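PDB 6MZO: inactive Zymogen C11 Protease, which probably cleaves peptide bonds as a clostripain-like cysteine peptidase of clan CD, captured here as the inactive zymogen that precedes the active enzyme. Local coordinates for residues A[39-44]-A[71-76]; A[59-64]-A[83-88]; A[158-163]-A[172-177]; A[257-262]-A[274-279]; A[268-273]-A[313-318]. All blocks are in the same frame, centred on the assembly; numbering follows the deposited sequence.

Contacts 1, 2 and 3 all reach the large mixed sheet. Contacts 1 and 2 lie toward its 72-80 edge and touch through Gln-75, Ile-76 and Phe-64 of neighbouring strands. Contact 3 sits near the middle of the protein and is fully buried, and its chemistry is correspondingly all carbon, sulfur and aromatic ring. Contact 1, partly buried, mixes isoleucines with a glutamate, and contact 2 sets a proline against an amide. Contacts 4 and 5 interleave along the chain beyond the sheet, with centres about 16 Å apart. Each is built on one tyrosine ring, buried against valine and leucine in contact 4 but placed against proline at the surface in contact 5.

Contact 1: A[39-44]-A[71-76]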
# COMPACT_ATOMS: atom_id res chain seq x y z
N GLY A 39 -4.03 9.35 18.58
CA GLY A 39 -2.59 9.24 18.33
C GLY A 39 -1.92 10.62 18.40
O GLY A 39 -0.81 10.74 18.97
N ILE A 40 -2.55 11.63 17.79
CA ILE A 40 -1.95 12.97 17.94
C ILE A 40 -1.90 13.38 19.37
O ILE A 40 -0.91 14.04 19.79
CB ILE A 40 -2.79 14.02 17.14
CG1 ILE A 40 -2.79 13.63 15.65
CG2 ILE A 40 -2.29 15.46 17.42
CD1 ILE A 40 -4.01 14.42 14.96
N GLU A 41 -2.97 13.13 20.14
CA GLU A 41 -2.95 13.58 21.52
C GLU A 41 -1.87 12.84 22.34
O GLU A 41 -1.35 13.39 23.32
CB GLU A 41 -4.32 13.39 22.20
CG GLU A 41 -5.45 14.19 21.58
CD GLU A 41 -6.80 13.88 22.25
OE1 GLU A 41 -7.73 13.36 21.56
OE2 GLU A 41 -6.88 14.11 23.47
N ARG A 42 -1.58 11.59 21.95
CA ARG A 42 -0.59 10.77 22.66
C ARG A 42 0.82 11.19 22.31
O ARG A 42 1.66 11.21 23.21
CB ARG A 42 -0.73 9.27 22.29
CG ARG A 42 0.15 8.42 23.19
CD ARG A 42 0.17 7.00 22.62
NE ARG A 42 1.14 6.95 21.53
CZ ARG A 42 1.76 5.85 21.09
NH1 ARG A 42 1.58 4.64 21.69
NH2 ARG A 42 2.62 5.96 20.08
N ASP A 43 1.06 11.64 21.07
CA ASP A 43 2.47 11.77 20.61
C ASP A 43 2.90 13.21 20.34
O ASP A 43 4.11 13.53 20.42
CB ASP A 43 2.67 11.04 19.32
CG ASP A 43 2.64 9.50 19.47
OD1 ASP A 43 2.62 9.00 20.61
OD2 ASP A 43 2.65 8.88 18.41
N GLY A 44 1.92 14.02 19.99
CA GLY A 44 2.32 15.32 19.36
C GLY A 44 2.88 15.14 17.97
O GLY A 44 3.00 14.01 17.46
N ASP A 71 -4.54 21.16 25.68
CA ASP A 71 -4.52 19.71 25.91
C ASP A 71 -5.43 18.95 24.97
O ASP A 71 -5.72 17.80 25.21
CB ASP A 71 -4.87 19.32 27.36
CG ASP A 71 -4.04 20.06 28.42
OD1 ASP A 71 -2.82 20.15 28.30
OD2 ASP A 71 -4.62 20.52 29.42
N THR A 72 -5.86 19.56 23.87
CA THR A 72 -6.85 18.88 23.09
C THR A 72 -6.73 19.02 21.59
O THR A 72 -5.93 19.74 21.12
CB THR A 72 -8.24 19.39 23.56
OG1 THR A 72 -9.27 18.60 23.02
CG2 THR A 72 -8.44 20.82 23.14
N ILE A 73 -7.52 18.30 20.86
CA ILE A 73 -7.51 18.32 19.40
C ILE A 73 -8.40 19.47 18.94
O ILE A 73 -9.49 19.62 19.47
CB ILE A 73 -8.08 17.02 18.78
CG1 ILE A 73 -7.22 15.82 19.11
CG2 ILE A 73 -8.17 17.12 17.24
CD1 ILE A 73 -5.93 15.76 18.30
N ARG A 74 -7.95 20.19 17.92
CA ARG A 74 -8.77 21.19 17.17
C ARG A 74 -8.89 20.72 15.74
O ARG A 74 -7.88 20.44 15.07
CB ARG A 74 -8.10 22.59 17.27
CG ARG A 74 -8.60 23.71 16.30
CD ARG A 74 -9.91 24.32 16.71
NE ARG A 74 -9.92 24.90 18.04
CZ ARG A 74 -11.04 25.36 18.63
NH1 ARG A 74 -12.20 25.31 17.98
NH2 ARG A 74 -10.98 25.83 19.87
N GLN A 75 -10.11 20.54 15.29
CA GLN A 75 -10.32 20.27 13.88
C GLN A 75 -10.62 21.54 13.12
O GLN A 75 -11.46 22.34 13.56
CB GLN A 75 -11.44 19.24 13.73
CG GLN A 75 -11.81 18.89 12.31
CD GLN A 75 -12.55 17.54 12.19
OE1 GLN A 75 -12.35 16.59 12.99
NE2 GLN A 75 -13.41 17.44 11.17
N ILE A 76 -9.90 21.79 12.03
CA ILE A 76 -10.12 23.01 11.27
C ILE A 76 -10.56 22.59 9.88
O ILE A 76 -9.68 22.19 9.08
CB ILE A 76 -8.83 23.90 11.17
CG1 ILE A 76 -8.39 24.39 12.56
CG2 ILE A 76 -9.01 25.12 10.27
CD1 ILE A 76 -6.97 24.90 12.59
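Glu-41, in the last turn of helix 26-43, brings its backbone nearest to the start of strand 72-80, its CA lying 6.8 Å from Thr-72 CA. The strand is the outermost of the main sheet on this side, and Ile-73 is the residue that reaches across from it. Both Ile-73 torsions matter here: CG1 is turned beside the backbone N (chi1 -65°) and the chain then bends again (chi2 -76°), which swings CD1 toward the helix. That methyl lies 3.8 Å from Ile-40 CG2, the two side chains crossing at about a right angle. Ile-40 also packs on Leu-68 of strand 62-69, so the branched residue covers two strands at once. Glu-41 supplies the outer side of the contact. Its extended chain runs across Ile-73, with CG 3.4 Å from Ile-73 CG1, while OE1 comes within 3.5 Å of the same carbon. Apolar carbon thus faces inward, where Ile-40 is buried against Ile-73. The methylenes of Glu-41 extend that apolar surface, and its carboxylate, on an exposed residue, can probably stay solvated at the sheet's margin.

Contact 2: A[59-64]-A[83-88]; sequences EAPQLF and SNQNSA
Pro-61 and Gln-85 meet side chain to side chain, running past each other in opposite directions near the start of strand 62-69. Gln-85 CB points at the proline and stands 4.4 Å from Pro-61 CG. From there CG continues opposite the backbone N (chi1 -179°), and the chain is extended through CD, so that CG and CD pass beside the proline ring without pressing on it. At the tip the amide turns (chi3 67°) and OE1 leads, coming to 3.3 Å from Pro-61 CB and 3.9 Å from Pro-61 CG. The oxygen is not spent on carbon alone, because it is hydrogen-bonded to Tyr-53 OH, and that bond probably fixes which way the amide faces. Proline suits its place because its compact ring offers a smooth surface to the loop; Ser-83 CA, in a poorly ordered residue, touches it loosely, 4.2 Å from Pro-61 CD. Further along, Asn-86 OD1 accepts from Ala-88 N at 3.0 Å in an Asx turn. The contact lies between the sheet and helix 90-103: Pro-61 packs on Tyr-53 of strand 49-54, Gln-85 touches Thr-92 of the helix, and Ser-87 OG reaches Asp-55 beyond strand 49-54.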
# COMPACT_ATOMS: atom_id res chain seq x y z
N GLU A 59 -22.12 12.67 3.65
CA GLU A 59 -21.31 13.77 4.07
C GLU A 59 -20.67 14.30 2.80
O GLU A 59 -20.34 13.51 1.90
CB GLU A 59 -20.25 13.29 5.09
CG GLU A 59 -19.70 14.32 6.01
CD GLU A 59 -18.63 13.73 6.92
OE1 GLU A 59 -19.00 13.15 7.97
OE2 GLU A 59 -17.45 13.82 6.55
N ALA A 60 -20.47 15.62 2.73
CA ALA A 60 -19.71 16.20 1.62
C ALA A 60 -18.22 15.87 1.80
O ALA A 60 -17.76 15.72 2.95
CB ALA A 60 -19.91 17.69 1.55
N PRO A 61 -17.46 15.78 0.68
CA PRO A 61 -16.00 15.64 0.78
C PRO A 61 -15.39 16.89 1.41
O PRO A 61 -15.82 18.02 1.10
CB PRO A 61 -15.54 15.49 -0.67
CG PRO A 61 -16.81 15.08 -1.44
CD PRO A 61 -17.92 15.81 -0.73
N GLN A 62 -14.38 16.68 2.23
CA GLN A 62 -13.81 17.82 2.94
C GLN A 62 -12.35 17.60 3.24
O GLN A 62 -11.93 16.44 3.47
CB GLN A 62 -14.57 18.09 4.21
CG GLN A 62 -14.87 16.92 5.05
CD GLN A 62 -15.56 17.33 6.35
OE1 GLN A 62 -16.21 18.37 6.42
NE2 GLN A 62 -15.39 16.51 7.39
N LEU A 63 -11.59 18.71 3.23
CA LEU A 63 -10.18 18.73 3.60
C LEU A 63 -10.09 19.48 4.92
O LEU A 63 -10.60 20.61 5.02
CB LEU A 63 -9.36 19.40 2.49
CG LEU A 63 -7.88 19.61 2.74
CD1 LEU A 63 -7.19 18.25 2.80
CD2 LEU A 63 -7.31 20.46 1.59
N PHE A 64 -9.48 18.87 5.95
CA PHE A 64 -9.41 19.57 7.24
C PHE A 64 -8.08 19.27 7.89
O PHE A 64 -7.44 18.26 7.64
CB PHE A 64 -10.57 19.18 8.18
CG PHE A 64 -10.77 17.65 8.40
CD1 PHE A 64 -11.56 16.94 7.51
CD2 PHE A 64 -10.21 17.02 9.51
CE1 PHE A 64 -11.80 15.55 7.70
CE2 PHE A 64 -10.42 15.64 9.73
CZ PHE A 64 -11.23 14.91 8.83
N SER A 83 -20.50 17.91 -4.08
CA SER A 83 -20.61 16.46 -3.89
C SER A 83 -20.37 15.72 -5.21
O SER A 83 -20.24 14.49 -5.21
CB SER A 83 -21.97 16.07 -3.30
OG SER A 83 -22.06 14.65 -3.23
N ASN A 84 -20.26 16.45 -6.33
CA ASN A 84 -19.85 15.80 -7.58
C ASN A 84 -18.35 15.58 -7.69
O ASN A 84 -17.86 15.12 -8.73
CB ASN A 84 -20.33 16.58 -8.80
CG ASN A 84 -19.68 17.94 -8.89
OD1 ASN A 84 -19.10 18.41 -7.92
ND2 ASN A 84 -19.85 18.61 -10.03
N GLN A 85 -17.63 15.92 -6.63
CA GLN A 85 -16.23 15.65 -6.61
C GLN A 85 -16.12 14.15 -6.42
O GLN A 85 -16.64 13.59 -5.45
CB GLN A 85 -15.55 16.42 -5.48
CG GLN A 85 -14.06 16.14 -5.47
CD GLN A 85 -13.31 16.75 -4.31
OE1 GLN A 85 -13.50 16.36 -3.17
NE2 GLN A 85 -12.42 17.68 -4.61
N ASN A 86 -15.45 13.49 -7.36
CA ASN A 86 -15.21 12.05 -7.23
C ASN A 86 -13.92 11.75 -6.50
O ASN A 86 -12.83 11.95 -7.03
CB ASN A 86 -15.18 11.41 -8.60
CG ASN A 86 -14.96 9.92 -8.54
OD1 ASN A 86 -15.00 9.30 -7.48
ND2 ASN A 86 -14.76 9.31 -9.71
N SER A 87 -14.03 11.24 -5.28
CA SER A 87 -12.84 11.04 -4.49
C SER A 87 -12.03 9.83 -4.96
O SER A 87 -10.87 9.72 -4.63
CB SER A 87 -13.20 10.89 -3.01
OG SER A 87 -13.93 9.68 -2.80
N ALA A 88 -12.61 8.95 -5.77
CA ALA A 88 -11.82 7.79 -6.23
C ALA A 88 -11.05 8.09 -7.53
O ALA A 88 -10.57 7.21 -8.22
CB ALA A 88 -12.71 6.57 -6.42

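Contact 3: A[158-163]-A[172-177]; sequences ILFDAC and YAFRGC
Phe-160 pushes its CZ corner into the middle of the Phe-174 ring, a T-shaped pair whose centroids are 5.4 Å apart and whose planes stand at 69°. CZ rides 4.0 Å above the Phe-174 plane, over its centre, so the bump of one ring fills the flat seat of the other. Phe-174 CG lies anti to the carbonyl carbon (chi1 -68°), which points this ring at the strand. A second projection comes from Ile-158, whose long branch ends in CD1. This methyl settles into the notch between Phe-174 CD2 and Cys-177 SG, 4.0 Å from each. The shorter branch is used as well: Ile-158 CG2 lies over the centre of the Phe-160 ring, 3.7 Å above its plane, so the beta-branched residue braces the very ring that enters Phe-174. The small, weakly polar thiol of Cys-177 suits this buried apolar spot. These residues join strand 155-162 to the turn after helix 168-173, inside a beta-alpha-beta unit completed by strand 178-183; Ile-181 of that strand and Leu-146 of helix 143-150 also pack on Phe-174. An alanine in place of Phe-174 removes the face under Phe-160 CZ and one wall beside Ile-158 CD1, and would probably leave a gap into which both could move. With every touching group apolar or nearly so, the joint probably relies mainly on fit and burial.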
# COMPACT_ATOMS: atom_id res chain seq x y z
N ILE A 158 5.02 6.61 1.18
CA ILE A 158 3.58 6.44 0.94
C ILE A 158 3.19 5.23 1.75
O ILE A 158 3.85 4.17 1.64
CB ILE A 158 3.19 6.21 -0.56
CG1 ILE A 158 3.57 7.43 -1.42
CG2 ILE A 158 1.70 5.87 -0.64
CD1 ILE A 158 3.54 7.14 -2.99
N LEU A 159 2.17 5.41 2.59
CA LEU A 159 1.62 4.31 3.40
C LEU A 159 0.31 3.89 2.74
O LEU A 159 -0.63 4.68 2.66
CB LEU A 159 1.39 4.80 4.83
CG LEU A 159 0.94 3.79 5.90
CD1 LEU A 159 0.92 4.50 7.29
CD2 LEU A 159 -0.42 3.24 5.68
N PHE A 160 0.31 2.66 2.21
CA PHE A 160 -0.94 2.15 1.59
C PHE A 160 -1.75 1.41 2.63
O PHE A 160 -1.42 0.27 2.99
CB PHE A 160 -0.60 1.21 0.43
CG PHE A 160 -0.05 1.91 -0.79
CD1 PHE A 160 -0.89 2.70 -1.58
CD2 PHE A 160 1.28 1.73 -1.17
CE1 PHE A 160 -0.40 3.31 -2.71
CE2 PHE A 160 1.77 2.36 -2.35
CZ PHE A 160 0.91 3.14 -3.09
N ASP A 161 -2.81 2.02 3.14
CA ASP A 161 -3.69 1.33 4.06
C ASP A 161 -4.77 0.72 3.20
O ASP A 161 -5.85 1.27 3.01
CB ASP A 161 -4.21 2.33 5.16
CG ASP A 161 -4.92 1.59 6.29
OD1 ASP A 161 -5.39 0.43 6.10
OD2 ASP A 161 -5.15 2.18 7.33
N ALA A 162 -4.43 -0.47 2.64
CA ALA A 162 -5.17 -1.03 1.50
C ALA A 162 -4.72 -2.48 1.38
O ALA A 162 -3.73 -2.87 1.99
CB ALA A 162 -4.86 -0.26 0.19
N CYS A 163 -5.50 -3.25 0.66
CA CYS A 163 -5.06 -4.62 0.43
C CYS A 163 -4.08 -4.78 -0.70
O CYS A 163 -4.18 -4.16 -1.78
CB CYS A 163 -6.27 -5.53 0.15
SG CYS A 163 -7.53 -5.47 1.45
N TYR A 172 7.65 -1.16 -7.51
CA TYR A 172 8.42 -0.70 -8.65
C TYR A 172 7.76 0.53 -9.27
O TYR A 172 8.46 1.54 -9.62
CB TYR A 172 8.53 -1.81 -9.71
CG TYR A 172 9.49 -1.50 -10.83
CD1 TYR A 172 10.85 -1.44 -10.59
CD2 TYR A 172 9.04 -1.40 -12.13
CE1 TYR A 172 11.75 -1.23 -11.66
CE2 TYR A 172 9.95 -1.15 -13.25
CZ TYR A 172 11.30 -1.12 -12.94
OH TYR A 172 12.12 -0.90 -13.99
N ALA A 173 6.45 0.48 -9.40
CA ALA A 173 5.72 1.61 -10.09
C ALA A 173 5.90 2.92 -9.34
O ALA A 173 5.91 4.00 -10.00
CB ALA A 173 4.24 1.30 -10.23
N PHE A 174 5.96 2.84 -8.02
CA PHE A 174 6.04 4.07 -7.20
C PHE A 174 7.43 4.44 -6.79
O PHE A 174 7.60 5.36 -5.96
CB PHE A 174 5.12 3.98 -5.96
CG PHE A 174 3.65 3.99 -6.34
CD1 PHE A 174 2.99 2.78 -6.67
CD2 PHE A 174 2.95 5.17 -6.44
CE1 PHE A 174 1.67 2.77 -7.08
CE2 PHE A 174 1.62 5.18 -6.85
CZ PHE A 174 0.98 3.97 -7.20
N ARG A 175 8.45 3.76 -7.33
CA ARG A 175 9.83 3.96 -6.83
C ARG A 175 10.34 5.38 -7.02
O ARG A 175 11.21 5.81 -6.28
CB ARG A 175 10.80 2.97 -7.51
CG ARG A 175 11.01 3.25 -9.00
CD ARG A 175 11.74 2.01 -9.60
NE ARG A 175 12.20 2.24 -10.94
CZ ARG A 175 11.40 2.31 -12.01
NH1 ARG A 175 10.10 2.15 -11.85
NH2 ARG A 175 11.86 2.57 -13.24
N GLY A 176 9.82 6.04 -8.03
CA GLY A 176 10.26 7.39 -8.34
C GLY A 176 9.61 8.50 -7.53
O GLY A 176 10.20 9.62 -7.50
N CYS A 177 8.46 8.25 -6.87
CA CYS A 177 7.81 9.36 -6.18
C CYS A 177 7.76 9.21 -4.66
O CYS A 177 7.17 10.06 -3.98
CB CYS A 177 6.41 9.58 -6.72
SG CYS A 177 5.38 8.18 -6.35

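Contact 4: A[257-262]-A[274-279]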
# COMPACT_ATOMS: atom_id res chain seq x y z
N VAL A 257 4.65 -23.51 -14.12
CA VAL A 257 4.76 -23.39 -12.68
C VAL A 257 3.44 -23.76 -12.01
O VAL A 257 2.42 -23.14 -12.31
CB VAL A 257 5.12 -21.96 -12.26
CG1 VAL A 257 5.09 -21.84 -10.73
CG2 VAL A 257 6.43 -21.50 -12.93
N PRO A 258 3.47 -24.72 -11.08
CA PRO A 258 2.19 -25.14 -10.47
C PRO A 258 1.78 -24.28 -9.27
O PRO A 258 2.34 -24.37 -8.17
CB PRO A 258 2.49 -26.59 -10.04
CG PRO A 258 3.94 -26.57 -9.64
CD PRO A 258 4.62 -25.47 -10.53
N VAL A 259 0.75 -23.46 -9.47
CA VAL A 259 0.36 -22.56 -8.38
C VAL A 259 -0.17 -23.28 -7.15
O VAL A 259 -0.20 -22.72 -6.07
CB VAL A 259 -0.70 -21.54 -8.78
CG1 VAL A 259 -0.13 -20.62 -9.85
CG2 VAL A 259 -1.97 -22.25 -9.24
N SER A 260 -0.62 -24.52 -7.33
CA SER A 260 -1.16 -25.29 -6.22
C SER A 260 -0.09 -25.59 -5.17
O SER A 260 -0.42 -25.93 -4.02
CB SER A 260 -1.76 -26.58 -6.76
OG SER A 260 -0.72 -27.39 -7.29
N GLU A 261 1.18 -25.39 -5.56
CA GLU A 261 2.33 -25.61 -4.69
C GLU A 261 2.81 -24.31 -4.04
O GLU A 261 3.68 -24.35 -3.17
CB GLU A 261 3.52 -26.18 -5.48
CG GLU A 261 3.23 -27.49 -6.17
CD GLU A 261 2.82 -28.51 -5.17
OE1 GLU A 261 3.62 -28.78 -4.25
OE2 GLU A 261 1.68 -28.98 -5.28
N LEU A 262 2.27 -23.17 -4.48
CA LEU A 262 2.82 -21.87 -4.05
C LEU A 262 2.15 -21.31 -2.82
O LEU A 262 0.97 -21.55 -2.59
CB LEU A 262 2.68 -20.81 -5.15
CG LEU A 262 3.50 -21.02 -6.41
CD1 LEU A 262 3.15 -19.91 -7.46
CD2 LEU A 262 4.98 -21.00 -6.04
N ALA A 274 -4.53 -14.55 -8.06
CA ALA A 274 -3.57 -13.83 -8.87
C ALA A 274 -2.22 -13.73 -8.15
O ALA A 274 -1.18 -13.86 -8.82
CB ALA A 274 -4.12 -12.42 -9.16
N LEU A 275 -2.26 -13.47 -6.85
CA LEU A 275 -0.99 -13.09 -6.18
C LEU A 275 -0.51 -14.13 -5.20
O LEU A 275 -1.29 -14.62 -4.35
CB LEU A 275 -1.15 -11.75 -5.44
CG LEU A 275 -1.83 -10.65 -6.18
CD1 LEU A 275 -1.86 -9.37 -5.26
CD2 LEU A 275 -1.04 -10.28 -7.43
N TYR A 276 0.76 -14.44 -5.30
CA TYR A 276 1.44 -15.40 -4.46
C TYR A 276 2.72 -14.80 -3.88
O TYR A 276 3.08 -13.74 -4.23
CB TYR A 276 1.79 -16.62 -5.29
CG TYR A 276 0.59 -17.41 -5.72
CD1 TYR A 276 -0.07 -17.11 -6.88
CD2 TYR A 276 0.12 -18.42 -4.97
CE1 TYR A 276 -1.17 -17.82 -7.27
CE2 TYR A 276 -0.98 -19.13 -5.35
CZ TYR A 276 -1.61 -18.83 -6.50
OH TYR A 276 -2.71 -19.55 -6.87
N ASP A 277 3.38 -15.50 -2.97
CA ASP A 277 4.61 -14.97 -2.42
C ASP A 277 5.68 -14.85 -3.49
O ASP A 277 5.91 -15.75 -4.22
CB ASP A 277 5.15 -15.82 -1.27
CG ASP A 277 6.44 -15.30 -0.71
OD1 ASP A 277 6.40 -14.27 -0.09
OD2 ASP A 277 7.47 -15.88 -0.95
N PHE A 278 6.33 -13.71 -3.54
CA PHE A 278 7.32 -13.40 -4.53
C PHE A 278 8.53 -14.35 -4.56
O PHE A 278 8.87 -14.87 -5.56
CB PHE A 278 7.73 -11.95 -4.34
CG PHE A 278 8.56 -11.36 -5.43
CD1 PHE A 278 8.53 -11.83 -6.70
CD2 PHE A 278 9.34 -10.29 -5.16
CE1 PHE A 278 9.27 -11.24 -7.68
CE2 PHE A 278 10.09 -9.69 -6.13
CZ PHE A 278 10.05 -10.17 -7.39
N ASP A 279 9.13 -14.56 -3.41
CA ASP A 279 10.28 -15.42 -3.31
C ASP A 279 9.93 -16.84 -3.70
O ASP A 279 10.63 -17.44 -4.43
CB ASP A 279 10.88 -15.33 -1.89
CG ASP A 279 12.11 -16.20 -1.70
OD1 ASP A 279 11.99 -17.39 -1.73
OD2 ASP A 279 13.17 -15.65 -1.48
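Tyr-276 lays its ring against Val-259 and Leu-262, joining a short 3-10 turn, 259-261, to the small antiparallel pair of strands 275-277 and 332-334. The tight part lies along the ring. Leu-262 CB approaches Tyr-276 CD2 to 3.5 Å, and beyond it CD1 reaches over one face in a CH-pi contact, 4.3 Å from the ring centroid and 23° off the normal. The torsion that turns Leu-262 CG beside its own backbone N (chi1 -67°) carries the methyl there. A long aromatic suits the strand position because it reaches from Leu-262, just after the turn, to Val-259 at its start, and it also packs on Val-335. Val-259, though partly exposed, belongs to this tight part. The solvent side is formed by Ser-260 and Glu-261, which direct their CB atoms away from the strand and are exposed, as fits polar residues on the outside of a turn. Just past the tyrosine, Asp-277 is the N-cap of helix 278-283: OD2 bonds to Asp-280 N, and OD1 is held by Ser-329 OG. Aspartate suits that position, since its short carboxylate can meet a backbone N-H at the helix start. At the far end of the ring, Val-259 CB stands 3.4 Å from Tyr-276 OH, with the CG2 methyl 3.7 Å from the same oxygen.

Contact 5: A[268-273]-A[313-318]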
# COMPACT_ATOMS: atom_id res chain seq x y z
N LEU A 268 -9.25 -13.70 -2.80
CA LEU A 268 -10.53 -13.04 -2.99
C LEU A 268 -11.58 -14.01 -3.52
O LEU A 268 -12.78 -13.79 -3.38
CB LEU A 268 -10.39 -11.85 -3.95
CG LEU A 268 -9.43 -10.74 -3.52
CD1 LEU A 268 -8.88 -10.00 -4.73
CD2 LEU A 268 -10.11 -9.79 -2.56
N THR A 269 -11.11 -15.10 -4.13
CA THR A 269 -11.99 -16.12 -4.68
C THR A 269 -11.40 -17.49 -4.33
O THR A 269 -10.20 -17.62 -4.01
CB THR A 269 -12.12 -15.98 -6.22
OG1 THR A 269 -10.85 -16.19 -6.84
CG2 THR A 269 -12.63 -14.61 -6.60
N PRO A 270 -12.24 -18.50 -4.34
CA PRO A 270 -11.77 -19.82 -3.93
C PRO A 270 -11.05 -20.63 -5.00
O PRO A 270 -10.37 -21.55 -4.62
CB PRO A 270 -13.07 -20.52 -3.52
CG PRO A 270 -14.12 -19.88 -4.39
CD PRO A 270 -13.72 -18.43 -4.38
N ASN A 271 -11.18 -20.32 -6.28
CA ASN A 271 -10.59 -21.19 -7.32
C ASN A 271 -9.30 -20.71 -8.00
O ASN A 271 -8.38 -21.51 -8.22
CB ASN A 271 -11.62 -21.42 -8.39
CG ASN A 271 -12.69 -22.32 -7.91
OD1 ASN A 271 -12.42 -23.46 -7.58
ND2 ASN A 271 -13.93 -21.80 -7.82
N TYR A 272 -9.27 -19.47 -8.45
CA TYR A 272 -8.05 -18.94 -9.05
C TYR A 272 -7.58 -17.77 -8.19
O TYR A 272 -8.43 -17.00 -7.69
CB TYR A 272 -8.25 -18.48 -10.50
CG TYR A 272 -8.49 -19.66 -11.42
CD1 TYR A 272 -7.42 -20.44 -11.86
CD2 TYR A 272 -9.74 -19.98 -11.82
CE1 TYR A 272 -7.61 -21.52 -12.67
CE2 TYR A 272 -9.95 -21.06 -12.60
CZ TYR A 272 -8.88 -21.81 -13.05
OH TYR A 272 -9.16 -22.88 -13.87
N HIS A 273 -6.27 -17.66 -7.98
CA HIS A 273 -5.71 -16.53 -7.25
C HIS A 273 -4.69 -15.87 -8.16
O HIS A 273 -4.03 -16.58 -8.93
CB HIS A 273 -5.00 -16.99 -5.93
CG HIS A 273 -5.76 -18.05 -5.20
ND1 HIS A 273 -7.04 -17.85 -4.74
CD2 HIS A 273 -5.46 -19.35 -4.93
CE1 HIS A 273 -7.51 -18.98 -4.23
NE2 HIS A 273 -6.57 -19.91 -4.32
N TYR A 313 -8.55 -13.01 5.60
CA TYR A 313 -9.20 -12.65 4.33
C TYR A 313 -10.69 -12.42 4.52
O TYR A 313 -11.34 -13.08 5.35
CB TYR A 313 -9.00 -13.73 3.24
CG TYR A 313 -7.53 -13.92 2.97
CD1 TYR A 313 -6.88 -13.11 2.05
CD2 TYR A 313 -6.78 -14.87 3.69
CE1 TYR A 313 -5.52 -13.24 1.79
CE2 TYR A 313 -5.39 -14.99 3.48
CZ TYR A 313 -4.78 -14.16 2.54
OH TYR A 313 -3.41 -14.30 2.32
N ALA A 314 -11.25 -11.53 3.71
CA ALA A 314 -12.70 -11.26 3.80
C ALA A 314 -13.54 -12.42 3.26
O ALA A 314 -14.64 -12.71 3.76
CB ALA A 314 -13.04 -10.00 3.06
N TYR A 315 -13.04 -13.07 2.22
CA TYR A 315 -13.79 -14.18 1.65
C TYR A 315 -13.70 -15.39 2.54
O TYR A 315 -12.61 -15.78 2.92
CB TYR A 315 -13.25 -14.54 0.25
CG TYR A 315 -13.96 -15.76 -0.29
CD1 TYR A 315 -15.17 -15.63 -0.94
CD2 TYR A 315 -13.44 -17.04 -0.12
CE1 TYR A 315 -15.85 -16.74 -1.41
CE2 TYR A 315 -14.11 -18.16 -0.58
CZ TYR A 315 -15.31 -18.00 -1.23
OH TYR A 315 -16.00 -19.11 -1.69
N PRO A 316 -14.83 -16.07 2.82
CA PRO A 316 -16.20 -15.76 2.39
C PRO A 316 -16.96 -14.98 3.43
O PRO A 316 -16.84 -15.29 4.61
CB PRO A 316 -16.82 -17.15 2.15
CG PRO A 316 -16.15 -18.06 3.12
CD PRO A 316 -14.73 -17.43 3.38
N TYR A 317 -17.70 -13.96 2.98
CA TYR A 317 -18.55 -13.18 3.85
C TYR A 317 -19.58 -14.12 4.47
O TYR A 317 -19.92 -15.14 3.88
CB TYR A 317 -19.23 -12.04 3.09
N PRO A 318 -20.03 -13.80 5.68
CA PRO A 318 -19.39 -12.72 6.45
C PRO A 318 -18.35 -13.24 7.44
O PRO A 318 -17.81 -12.46 8.21
CB PRO A 318 -20.58 -12.06 7.15
CG PRO A 318 -21.78 -12.57 6.41
CD PRO A 318 -21.42 -13.97 6.09
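Pro-270 and Tyr-315 make the apolar part of this surface contact, their side chains crossing at about a right angle, with Pro-270 CD 3.6 Å from Tyr-315 CZ. Tyr-315 CG, opposite the backbone N (chi1 176°), sends the ring out toward this proline. Van der Waals packing on the hydroxyl adds to it, Pro-270 CG lying 3.4 Å from Tyr-315 OH. The ring has a proline on each face, Pro-270 toward the hydroxyl end and, from its own loop, Pro-316 with CB 3.6 Å above the centre. Proline suits both places, its rigid, compact ring matching a flat aromatic surface. A second kind of contact is backbone against carbon: Leu-268 O approaches Tyr-315 CB at 3.7 Å, near the root of the side chain. Hydrogen bonds to other parts of the chain fix the loops: Tyr-313 OH bonds to Met-265 O, and Tyr-315 O to Ser-321 OG. Replacing Tyr-315 by an alanine would take away the ring between Pro-270 and Pro-316 and is likely to leave a gap there. The peptide between Tyr-315 and Pro-316 is cis, and the proline packed on the preceding ring is the aromatic-cis-proline arrangement, here in the loop linking antiparallel strands 310-313 and 321-324.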